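Local structure of putative epoxide hydrolase protein (Klebsiella pneumoniae subsp. pneumoniae, 5BOV) at residues 38-43 with 67-72; 174-179 with 195-200; 185-190 with 287-292. The protein probably works as a hydrolase of the alpha/beta fold, with epoxide hydrolysis or monoacylglycerol lipase activity suggested but unproven. All coordinates share one frame; numbering follows the deposited sequence.

Overall arrangement
From the N terminus, the chain first closes a loop at contact 1, where the loop after strand 32-37 meets part of strand 59-74 and helix 50-56 lies in the stretch between. Much later, after strand 127-133, contact 2 joins helix 175-186 to helix 194-201. Contact 3 starts at the end of that same helix 175-186, before contact 2 has closed, so the two cross; its loop runs on to the C-terminal helices 286-289 and 291-303. Contacts 1 and 2 touch through a probable hydrogen bond between Asp43 and Thr200. Contact 1 lies within the core, contact 2 within the inserted helices, and contact 3 joins those helices to the C-terminal helices.

Contact 1 of 3, residues 38-43 with 67-72; sequences HGWPYD and RGYGTT
The imidazole of His38 and the phenol of Tyr69 owe their meeting to two first torsions. In His38, CG sits between the backbone N and the carbonyl carbon (chi1 69°), which swings the ring across to the other segment. In Tyr69, CG lies beside the backbone N and anti to the carbonyl carbon (chi1 -56°), and its ring presents a face to the imidazole. The result is a T-shaped stack, with the planes at 71° and the ring centroids of His38 and Tyr69 4.5 Å apart. His38 CE1 points into the phenol, 3.4 Å above the Tyr69 ring plane and over its centre. A nearly straight hydrogen bond from His38 ND1 to Gly39 O, 2.9 Å long and almost in the ring plane, helps hold the imidazole. Gly39 O also accepts from Tyr42 N at 2.9 Å, and the two donors come from opposite faces of its carbonyl plane. Further along the phenol, Tyr42 O packs against Tyr69 CE2 at 3.2 Å. The end of the phenol reaches the edge of the Trp40 indole, where Tyr69 OH lies near the indole plane, 3.2 Å from Trp40 CD1.

Segment 38-43 has the HGxP sequence familiar from epoxide hydrolases of this fold, with a cis peptide bond before Pro41. Trp40 N donates to Asp110 OD2, and Asp110 belongs to a sequence pattern resembling a nucleophile elbow, so the loop is consistent with an oxyanion-hole loop. In chemical terms, the packing is aromatic rather than hydrogen-bonded: CE1, flanked by two nitrogens, probably presents a polarised C-H to the pi cloud, whereas Tyr69 OH is buried without a partner in the model, a likely energetic cost.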
loop_
_atom_site.group_PDB
_atom_site.type_symbol
_atom_site.label_atom_id
_atom_site.label_comp_id
_atom_site.label_asym_id
_atom_site.label_seq_id
_atom_site.Cartn_x
_atom_site.Cartn_y
_atom_site.Cartn_z
ATOM N N HIS A 38 -2.041 -3.052 -1.721
ATOM C CA HIS A 38 -1.149 -2.661 -2.817
ATOM C C HIS A 38 -0.625 -1.231 -2.661
ATOM O O HIS A 38 -1.063 -0.489 -1.769
ATOM C CB HIS A 38 -1.900 -2.834 -4.132
ATOM C CG HIS A 38 -3.028 -1.866 -4.348
ATOM N ND1 HIS A 38 -2.812 -0.564 -4.753
ATOM C CD2 HIS A 38 -4.358 -1.965 -4.125
ATOM C CE1 HIS A 38 -3.967 0.084 -4.805
ATOM N NE2 HIS A 38 -4.925 -0.763 -4.478
ATOM N N GLY A 39 0.262 -0.884 -3.591
ATOM C CA GLY A 39 0.865 0.405 -3.642
ATOM C C GLY A 39 0.520 1.188 -4.900
ATOM O O GLY A 39 -0.363 0.786 -5.683
ATOM N N TRP A 40 1.266 2.268 -5.083
ATOM C CA TRP A 40 1.049 3.215 -6.240
ATOM C C TRP A 40 2.210 3.017 -7.256
ATOM O O TRP A 40 3.391 2.993 -6.806
ATOM C CB TRP A 40 1.067 4.674 -5.790
ATOM C CG TRP A 40 0.893 5.596 -6.924
ATOM C CD1 TRP A 40 -0.277 6.004 -7.440
ATOM C CD2 TRP A 40 1.910 6.236 -7.689
ATOM N NE1 TRP A 40 -0.068 6.832 -8.508
ATOM C CE2 TRP A 40 1.275 6.992 -8.685
ATOM C CE3 TRP A 40 3.288 6.182 -7.685
ATOM C CZ2 TRP A 40 1.999 7.706 -9.659
ATOM C CZ3 TRP A 40 3.985 6.937 -8.597
ATOM C CH2 TRP A 40 3.339 7.661 -9.608
ATOM N N PRO A 41 1.946 2.959 -8.569
ATOM C CA PRO A 41 0.632 2.873 -9.186
ATOM C C PRO A 41 0.309 1.440 -9.591
ATOM O O PRO A 41 0.503 1.008 -10.730
ATOM C CB PRO A 41 0.820 3.782 -10.423
ATOM C CG PRO A 41 2.302 3.667 -10.752
ATOM C CD PRO A 41 3.018 3.083 -9.565
ATOM N N TYR A 42 -0.003 0.649 -8.566
ATOM C CA TYR A 42 -0.244 -0.795 -8.715
ATOM C C TYR A 42 -1.655 -1.095 -8.310
ATOM O O TYR A 42 -2.450 -0.161 -8.016
ATOM C CB TYR A 42 0.764 -1.594 -7.917
ATOM C CG TYR A 42 2.208 -1.201 -8.240
ATOM C CD1 TYR A 42 2.887 -1.876 -9.211
ATOM C CD2 TYR A 42 2.895 -0.254 -7.516
ATOM C CE1 TYR A 42 4.223 -1.565 -9.523
ATOM C CE2 TYR A 42 4.192 0.052 -7.776
ATOM C CZ TYR A 42 4.862 -0.598 -8.772
ATOM O OH TYR A 42 6.168 -0.263 -9.011
ATOM N N ASP A 43 -2.042 -2.365 -8.256
ATOM C CA ASP A 43 -3.386 -2.676 -7.765
ATOM C C ASP A 43 -3.448 -4.084 -7.159
ATOM O O ASP A 43 -2.396 -4.655 -6.877
ATOM C CB ASP A 43 -4.475 -2.473 -8.837
ATOM C CG ASP A 43 -4.548 -3.592 -9.834
ATOM O OD1 ASP A 43 -3.621 -4.413 -9.917
ATOM O OD2 ASP A 43 -5.522 -3.523 -10.629
ATOM N N ARG A 67 -8.672 3.525 -2.059
ATOM C CA ARG A 67 -9.331 4.686 -2.620
ATOM C C ARG A 67 -8.518 5.201 -3.851
ATOM O O ARG A 67 -7.276 5.224 -3.813
ATOM C CB ARG A 67 -9.523 5.758 -1.553
ATOM C CG ARG A 67 -8.243 6.291 -0.885
ATOM C CD ARG A 67 -8.506 7.565 -0.059
ATOM N NE ARG A 67 -9.453 7.296 0.991
ATOM C CZ ARG A 67 -10.266 8.198 1.569
ATOM N NH1 ARG A 67 -10.165 9.507 1.258
ATOM N NH2 ARG A 67 -11.139 7.823 2.451
ATOM N N GLY A 68 -9.216 5.483 -4.929
ATOM C CA GLY A 68 -8.593 5.888 -6.176
ATOM C C GLY A 68 -8.225 4.766 -7.146
ATOM O O GLY A 68 -7.564 5.020 -8.135
ATOM N N TYR A 69 -8.632 3.529 -6.869
ATOM C CA TYR A 69 -8.292 2.403 -7.713
ATOM C C TYR A 69 -9.467 1.458 -7.954
ATOM O O TYR A 69 -10.302 1.198 -7.069
ATOM C CB TYR A 69 -7.171 1.557 -7.117
ATOM C CG TYR A 69 -5.912 2.282 -6.805
ATOM C CD1 TYR A 69 -5.815 3.097 -5.675
ATOM C CD2 TYR A 69 -4.793 2.095 -7.594
ATOM C CE1 TYR A 69 -4.608 3.721 -5.384
ATOM C CE2 TYR A 69 -3.589 2.718 -7.319
ATOM C CZ TYR A 69 -3.484 3.454 -6.183
ATOM O OH TYR A 69 -2.255 4.087 -5.907
ATOM N N GLY A 70 -9.495 0.919 -9.181
ATOM C CA GLY A 70 -10.370 -0.216 -9.467
ATOM C C GLY A 70 -11.841 0.135 -9.207
ATOM O O GLY A 70 -12.338 1.188 -9.565
ATOM N N THR A 71 -12.526 -0.789 -8.563
ATOM C CA THR A 71 -13.939 -0.595 -8.277
ATOM C C THR A 71 -14.206 -0.018 -6.872
ATOM O O THR A 71 -15.374 -0.019 -6.397
ATOM C CB THR A 71 -14.676 -1.949 -8.428
ATOM O OG1 THR A 71 -14.167 -2.879 -7.472
ATOM C CG2 THR A 71 -14.595 -2.464 -9.815
ATOM N N THR A 72 -13.179 0.480 -6.178
ATOM C CA THR A 72 -13.413 1.208 -4.994
ATOM C C THR A 72 -13.917 2.615 -5.368
ATOM O O THR A 72 -13.271 3.280 -6.165
ATOM C CB THR A 72 -12.189 1.274 -4.106
ATOM O OG1 THR A 72 -12.055 -0.041 -3.504
ATOM C CG2 THR A 72 -12.348 2.331 -2.984
#

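Contact 2 of 3, residues 174-179 with 195-200; sequences NTHDFA and ATFAKT
Phe197 meets His176 edge on: this is a T-shaped stack in which the phenyl supplies the edge and the imidazole the face. Their planes stand at 89°, practically perpendicular, and the ring centroids of His176 and Phe197 are 4.8 Å apart. The atom at the point of the wedge is Phe197 CE2, which sits over the centre of the imidazole, 3.5 Å above the His176 ring plane. Both side chains leave their helices with CG anti to the backbone N, His176 at chi1 -179° and Phe197 at 176°, and this carries each ring into the space between the two helices. The phenyl also meets the backbone of the first helix, Phe197 CZ lying 3.3 Å from His176 O. One turn further on, the methyl of Ala179 lies at the phenyl rim in its plane, with Ala179 CB 3.9 Å from Phe197 CZ.

Because the imidazole is exposed whereas the phenyl is buried, the pair marks the border of the interface. The phenyl has a second edge-to-face partner in Trp183, and Ala179 continues the packing onto Pro41. Helices 175-186 and 194-201 lie among those inserted between strands 127-133 and 247-252, consistent with the cap of such hydrolases, so the contact is probably packing within the cap. A weak bond from His176 ND1 to Asp177 OD1, 3.3 Å long, steadies the imidazole modestly. Chemically, the join rests on dispersion and on the phenyl C-H pointing at a pi face, with no hydrogen bond between the segments, and the nearby carboxylate would perhaps make the imidazole face slightly richer in electrons.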
loop_
_atom_site.group_PDB
_atom_site.type_symbol
_atom_site.label_atom_id
_atom_site.label_comp_id
_atom_site.label_asym_id
_atom_site.label_seq_id
_atom_site.Cartn_x
_atom_site.Cartn_y
_atom_site.Cartn_z
ATOM N N ASN A 174 -1.902 11.169 -19.557
ATOM C CA ASN A 174 -0.921 10.150 -19.895
ATOM C C ASN A 174 -0.855 9.075 -18.749
ATOM O O ASN A 174 0.230 8.540 -18.585
ATOM C CB ASN A 174 0.529 10.756 -20.036
ATOM C CG ASN A 174 0.601 11.864 -21.085
ATOM O OD1 ASN A 174 -0.052 11.755 -22.127
ATOM N ND2 ASN A 174 1.403 12.927 -20.829
ATOM N N THR A 175 -1.981 8.723 -18.143
ATOM C CA THR A 175 -1.944 7.880 -16.933
ATOM C C THR A 175 -1.241 6.563 -17.237
ATOM O O THR A 175 -0.324 6.115 -16.514
ATOM C CB THR A 175 -3.294 7.604 -16.348
ATOM O OG1 THR A 175 -4.067 8.785 -16.350
ATOM C CG2 THR A 175 -3.169 7.008 -15.029
ATOM N N HIS A 176 -1.698 5.871 -18.297
ATOM C CA HIS A 176 -1.123 4.601 -18.633
ATOM C C HIS A 176 0.365 4.634 -18.878
ATOM O O HIS A 176 1.180 3.861 -18.341
ATOM C CB HIS A 176 -1.900 4.102 -19.937
ATOM C CG HIS A 176 -1.469 2.780 -20.435
ATOM N ND1 HIS A 176 -0.279 2.564 -21.092
ATOM C CD2 HIS A 176 -2.099 1.579 -20.391
ATOM C CE1 HIS A 176 -0.184 1.282 -21.425
ATOM N NE2 HIS A 176 -1.281 0.681 -21.021
ATOM N N ASP A 177 0.822 5.503 -19.779
ATOM C CA ASP A 177 2.232 5.619 -20.065
ATOM C C ASP A 177 3.091 6.070 -18.879
ATOM O O ASP A 177 4.217 5.660 -18.722
ATOM C CB ASP A 177 2.493 6.557 -21.243
ATOM C CG ASP A 177 1.944 5.992 -22.577
ATOM O OD1 ASP A 177 1.644 4.784 -22.669
ATOM O OD2 ASP A 177 1.820 6.843 -23.504
ATOM N N PHE A 178 2.522 6.950 -18.089
ATOM C CA PHE A 178 3.239 7.506 -16.945
ATOM C C PHE A 178 3.428 6.406 -15.884
ATOM O O PHE A 178 4.569 6.160 -15.461
ATOM C CB PHE A 178 2.508 8.715 -16.356
ATOM C CG PHE A 178 3.367 9.506 -15.403
ATOM C CD1 PHE A 178 3.679 9.054 -14.147
ATOM C CD2 PHE A 178 3.887 10.734 -15.787
ATOM C CE1 PHE A 178 4.514 9.768 -13.292
ATOM C CE2 PHE A 178 4.707 11.451 -14.917
ATOM C CZ PHE A 178 5.066 10.969 -13.694
ATOM N N ALA A 179 2.363 5.671 -15.602
ATOM C CA ALA A 179 2.486 4.604 -14.606
ATOM C C ALA A 179 3.429 3.531 -15.126
ATOM O O ALA A 179 4.203 2.956 -14.343
ATOM C CB ALA A 179 1.118 4.010 -14.266
ATOM N N ALA A 195 0.849 -7.090 -21.074
ATOM C CA ALA A 195 -0.487 -7.465 -20.576
ATOM C C ALA A 195 -0.543 -7.389 -19.077
ATOM O O ALA A 195 -1.573 -7.038 -18.555
ATOM C CB ALA A 195 -0.871 -8.891 -21.016
ATOM N N THR A 196 0.535 -7.720 -18.416
ATOM C CA THR A 196 0.604 -7.621 -16.966
ATOM C C THR A 196 0.380 -6.199 -16.596
ATOM O O THR A 196 -0.482 -5.866 -15.730
ATOM C CB THR A 196 1.925 -8.198 -16.426
ATOM O OG1 THR A 196 1.919 -9.632 -16.603
ATOM C CG2 THR A 196 2.101 -7.874 -14.989
ATOM N N PHE A 197 1.060 -5.289 -17.271
ATOM C CA PHE A 197 0.846 -3.902 -16.946
ATOM C C PHE A 197 -0.576 -3.467 -17.234
ATOM O O PHE A 197 -1.229 -2.795 -16.439
ATOM C CB PHE A 197 1.851 -2.965 -17.675
ATOM C CG PHE A 197 1.574 -1.565 -17.422
ATOM C CD1 PHE A 197 1.833 -1.059 -16.146
ATOM C CD2 PHE A 197 0.887 -0.778 -18.323
ATOM C CE1 PHE A 197 1.484 0.227 -15.865
ATOM C CE2 PHE A 197 0.527 0.509 -18.007
ATOM C CZ PHE A 197 0.796 1.005 -16.777
ATOM N N ALA A 198 -1.058 -3.801 -18.423
ATOM C CA ALA A 198 -2.362 -3.380 -18.834
ATOM C C ALA A 198 -3.497 -3.808 -17.941
ATOM O O ALA A 198 -4.494 -3.094 -17.739
ATOM C CB ALA A 198 -2.626 -3.826 -20.286
ATOM N N LYS A 199 -3.348 -4.976 -17.352
ATOM C CA LYS A 199 -4.365 -5.471 -16.434
ATOM C C LYS A 199 -4.524 -4.579 -15.206
ATOM O O LYS A 199 -5.646 -4.244 -14.786
ATOM C CB LYS A 199 -4.064 -6.886 -16.030
ATOM C CG LYS A 199 -5.245 -7.584 -15.362
ATOM C CD LYS A 199 -4.825 -9.038 -15.121
ATOM C CE LYS A 199 -5.961 -9.987 -14.795
ATOM N NZ LYS A 199 -5.374 -11.413 -14.696
ATOM N N THR A 200 -3.406 -4.098 -14.652
ATOM C CA THR A 200 -3.483 -3.135 -13.556
ATOM C C THR A 200 -3.824 -1.733 -14.071
ATOM O O THR A 200 -4.557 -1.003 -13.429
ATOM C CB THR A 200 -2.131 -3.118 -12.772
ATOM O OG1 THR A 200 -2.045 -4.362 -12.047
ATOM C CG2 THR A 200 -2.041 -1.951 -11.844
#

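Contact 3 of 3, residues 185-190 with 287-292; sequences QASPQW and PQEDPT
One face of the Trp190 indole carries the side chain of Glu289, and its six-membered edge meets Gln288. Glu289 CG makes a CH-pi contact, 3.6 Å from the centroid of the Trp190 five-membered ring and only 19° off its normal. With CG beside the backbone N and extended beyond it, the chain runs along the indole, and the carboxylate stacks almost parallel to it, their planes 7° apart. At the rim, Trp190 CH2 lies 3.6 Å from Gln288 CD, the amide being steeply turned against the ring, with Gln288 NE2 in the indole plane. The indole also meets the rings of Trp183, nearly parallel, and Phe192, edge-to-face.

Beyond the ring, Ser187 OG donates to Glu289 OE2 at 2.6 Å, on the syn side but tilted 30° from the carboxylate plane. Gly283 N and Asn285 N also donate to this carboxylate, and His284 N to Ser187 OG. The contact fastens the turn after helix 175-186 to helix 286-289, and through Gly283, His284 and Asn285 to the loop before it, the region where hydrolases of this fold keep their catalytic histidine. So many donors around one carboxylate imply that it is probably ionised, its charge stabilised by serine and backbone amides.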
loop_
_atom_site.group_PDB
_atom_site.type_symbol
_atom_site.label_atom_id
_atom_site.label_comp_id
_atom_site.label_asym_id
_atom_site.label_seq_id
_atom_site.Cartn_x
_atom_site.Cartn_y
_atom_site.Cartn_z
ATOM N N GLN A 185 11.009 2.243 -13.816
ATOM C CA GLN A 185 12.006 2.897 -12.952
ATOM C C GLN A 185 12.143 2.179 -11.616
ATOM O O GLN A 185 13.223 2.118 -11.013
ATOM C CB GLN A 185 11.608 4.328 -12.667
ATOM C CG GLN A 185 11.792 5.305 -13.840
ATOM C CD GLN A 185 11.740 6.764 -13.296
ATOM O OE1 GLN A 185 10.785 7.147 -12.591
ATOM N NE2 GLN A 185 12.780 7.512 -13.558
ATOM N N ALA A 186 10.995 1.783 -11.077
ATOM C CA ALA A 186 10.946 1.263 -9.686
ATOM C C ALA A 186 11.464 -0.154 -9.628
ATOM O O ALA A 186 11.961 -0.569 -8.585
ATOM C CB ALA A 186 9.522 1.358 -9.164
ATOM N N SER A 187 11.320 -0.921 -10.706
ATOM C CA SER A 187 11.813 -2.321 -10.735
ATOM C C SER A 187 12.549 -2.573 -12.059
ATOM O O SER A 187 12.026 -3.173 -12.975
ATOM C CB SER A 187 10.644 -3.287 -10.582
ATOM O OG SER A 187 9.980 -3.143 -9.342
ATOM N N PRO A 188 13.688 -1.945 -12.192
ATOM C CA PRO A 188 14.395 -2.017 -13.499
ATOM C C PRO A 188 14.724 -3.390 -14.051
ATOM O O PRO A 188 14.844 -3.506 -15.282
ATOM C CB PRO A 188 15.725 -1.278 -13.238
ATOM C CG PRO A 188 15.568 -0.596 -11.995
ATOM C CD PRO A 188 14.444 -1.201 -11.194
ATOM N N GLN A 189 14.795 -4.413 -13.221
ATOM C CA GLN A 189 15.065 -5.761 -13.672
ATOM C C GLN A 189 13.811 -6.637 -13.736
ATOM O O GLN A 189 13.896 -7.826 -14.065
ATOM C CB GLN A 189 16.160 -6.395 -12.777
ATOM C CG GLN A 189 17.581 -5.956 -13.130
ATOM C CD GLN A 189 17.910 -4.481 -12.850
ATOM O OE1 GLN A 189 17.850 -4.019 -11.706
ATOM N NE2 GLN A 189 18.363 -3.754 -13.889
ATOM N N TRP A 190 12.624 -6.072 -13.482
ATOM C CA TRP A 190 11.408 -6.827 -13.666
ATOM C C TRP A 190 10.950 -6.753 -15.119
ATOM O O TRP A 190 10.459 -5.700 -15.590
ATOM C CB TRP A 190 10.327 -6.243 -12.727
ATOM C CG TRP A 190 8.978 -6.972 -12.766
ATOM C CD1 TRP A 190 8.750 -8.255 -13.098
ATOM C CD2 TRP A 190 7.749 -6.458 -12.233
ATOM N NE1 TRP A 190 7.410 -8.554 -12.934
ATOM C CE2 TRP A 190 6.782 -7.486 -12.341
ATOM C CE3 TRP A 190 7.370 -5.231 -11.705
ATOM C CZ2 TRP A 190 5.444 -7.272 -12.066
ATOM C CZ3 TRP A 190 6.065 -5.029 -11.376
ATOM C CH2 TRP A 190 5.086 -6.092 -11.543
ATOM N N PRO A 287 5.508 -8.538 -3.745
ATOM C CA PRO A 287 4.505 -9.623 -3.902
ATOM C C PRO A 287 4.249 -10.015 -5.354
ATOM O O PRO A 287 3.960 -11.170 -5.634
ATOM C CB PRO A 287 3.238 -9.056 -3.284
ATOM C CG PRO A 287 3.442 -7.557 -3.178
ATOM C CD PRO A 287 4.952 -7.376 -3.095
ATOM N N GLN A 288 4.262 -9.031 -6.246
ATOM C CA GLN A 288 3.975 -9.353 -7.640
ATOM C C GLN A 288 5.220 -10.026 -8.282
ATOM O O GLN A 288 5.067 -10.945 -9.134
ATOM C CB GLN A 288 3.593 -8.138 -8.413
ATOM C CG GLN A 288 2.772 -8.541 -9.651
ATOM C CD GLN A 288 1.935 -7.406 -10.272
ATOM O OE1 GLN A 288 1.717 -6.360 -9.699
ATOM N NE2 GLN A 288 1.450 -7.677 -11.488
ATOM N N GLU A 289 6.396 -9.565 -7.919
ATOM C CA GLU A 289 7.677 -9.999 -8.540
ATOM C C GLU A 289 8.201 -11.273 -7.954
ATOM O O GLU A 289 8.845 -12.029 -8.656
ATOM C CB GLU A 289 8.728 -8.918 -8.343
ATOM C CG GLU A 289 8.406 -7.630 -9.072
ATOM C CD GLU A 289 9.464 -6.544 -8.783
ATOM O OE1 GLU A 289 10.667 -6.892 -9.036
ATOM O OE2 GLU A 289 9.072 -5.420 -8.439
ATOM N N ASP A 290 7.989 -11.532 -6.674
ATOM C CA ASP A 290 8.469 -12.700 -5.967
ATOM C C ASP A 290 7.395 -13.249 -4.990
ATOM O O ASP A 290 7.575 -13.214 -3.761
ATOM C CB ASP A 290 9.760 -12.390 -5.223
ATOM C CG ASP A 290 10.530 -13.684 -4.775
ATOM O OD1 ASP A 290 9.990 -14.801 -4.859
ATOM O OD2 ASP A 290 11.601 -13.450 -4.206
ATOM N N PRO A 291 6.291 -13.704 -5.536
ATOM C CA PRO A 291 5.168 -14.132 -4.704
ATOM C C PRO A 291 5.537 -15.293 -3.740
ATOM O O PRO A 291 5.018 -15.303 -2.646
ATOM C CB PRO A 291 4.082 -14.544 -5.707
ATOM C CG PRO A 291 4.845 -14.822 -6.975
ATOM C CD PRO A 291 5.975 -13.826 -6.968
ATOM N N THR A 292 6.436 -16.194 -4.161
ATOM C CA THR A 292 6.853 -17.292 -3.259
ATOM C C THR A 292 7.476 -16.755 -1.984
ATOM O O THR A 292 7.120 -17.165 -0.887
ATOM C CB THR A 292 7.815 -18.263 -4.011
ATOM O OG1 THR A 292 7.096 -18.760 -5.144
ATOM C CG2 THR A 292 8.205 -19.405 -3.150
#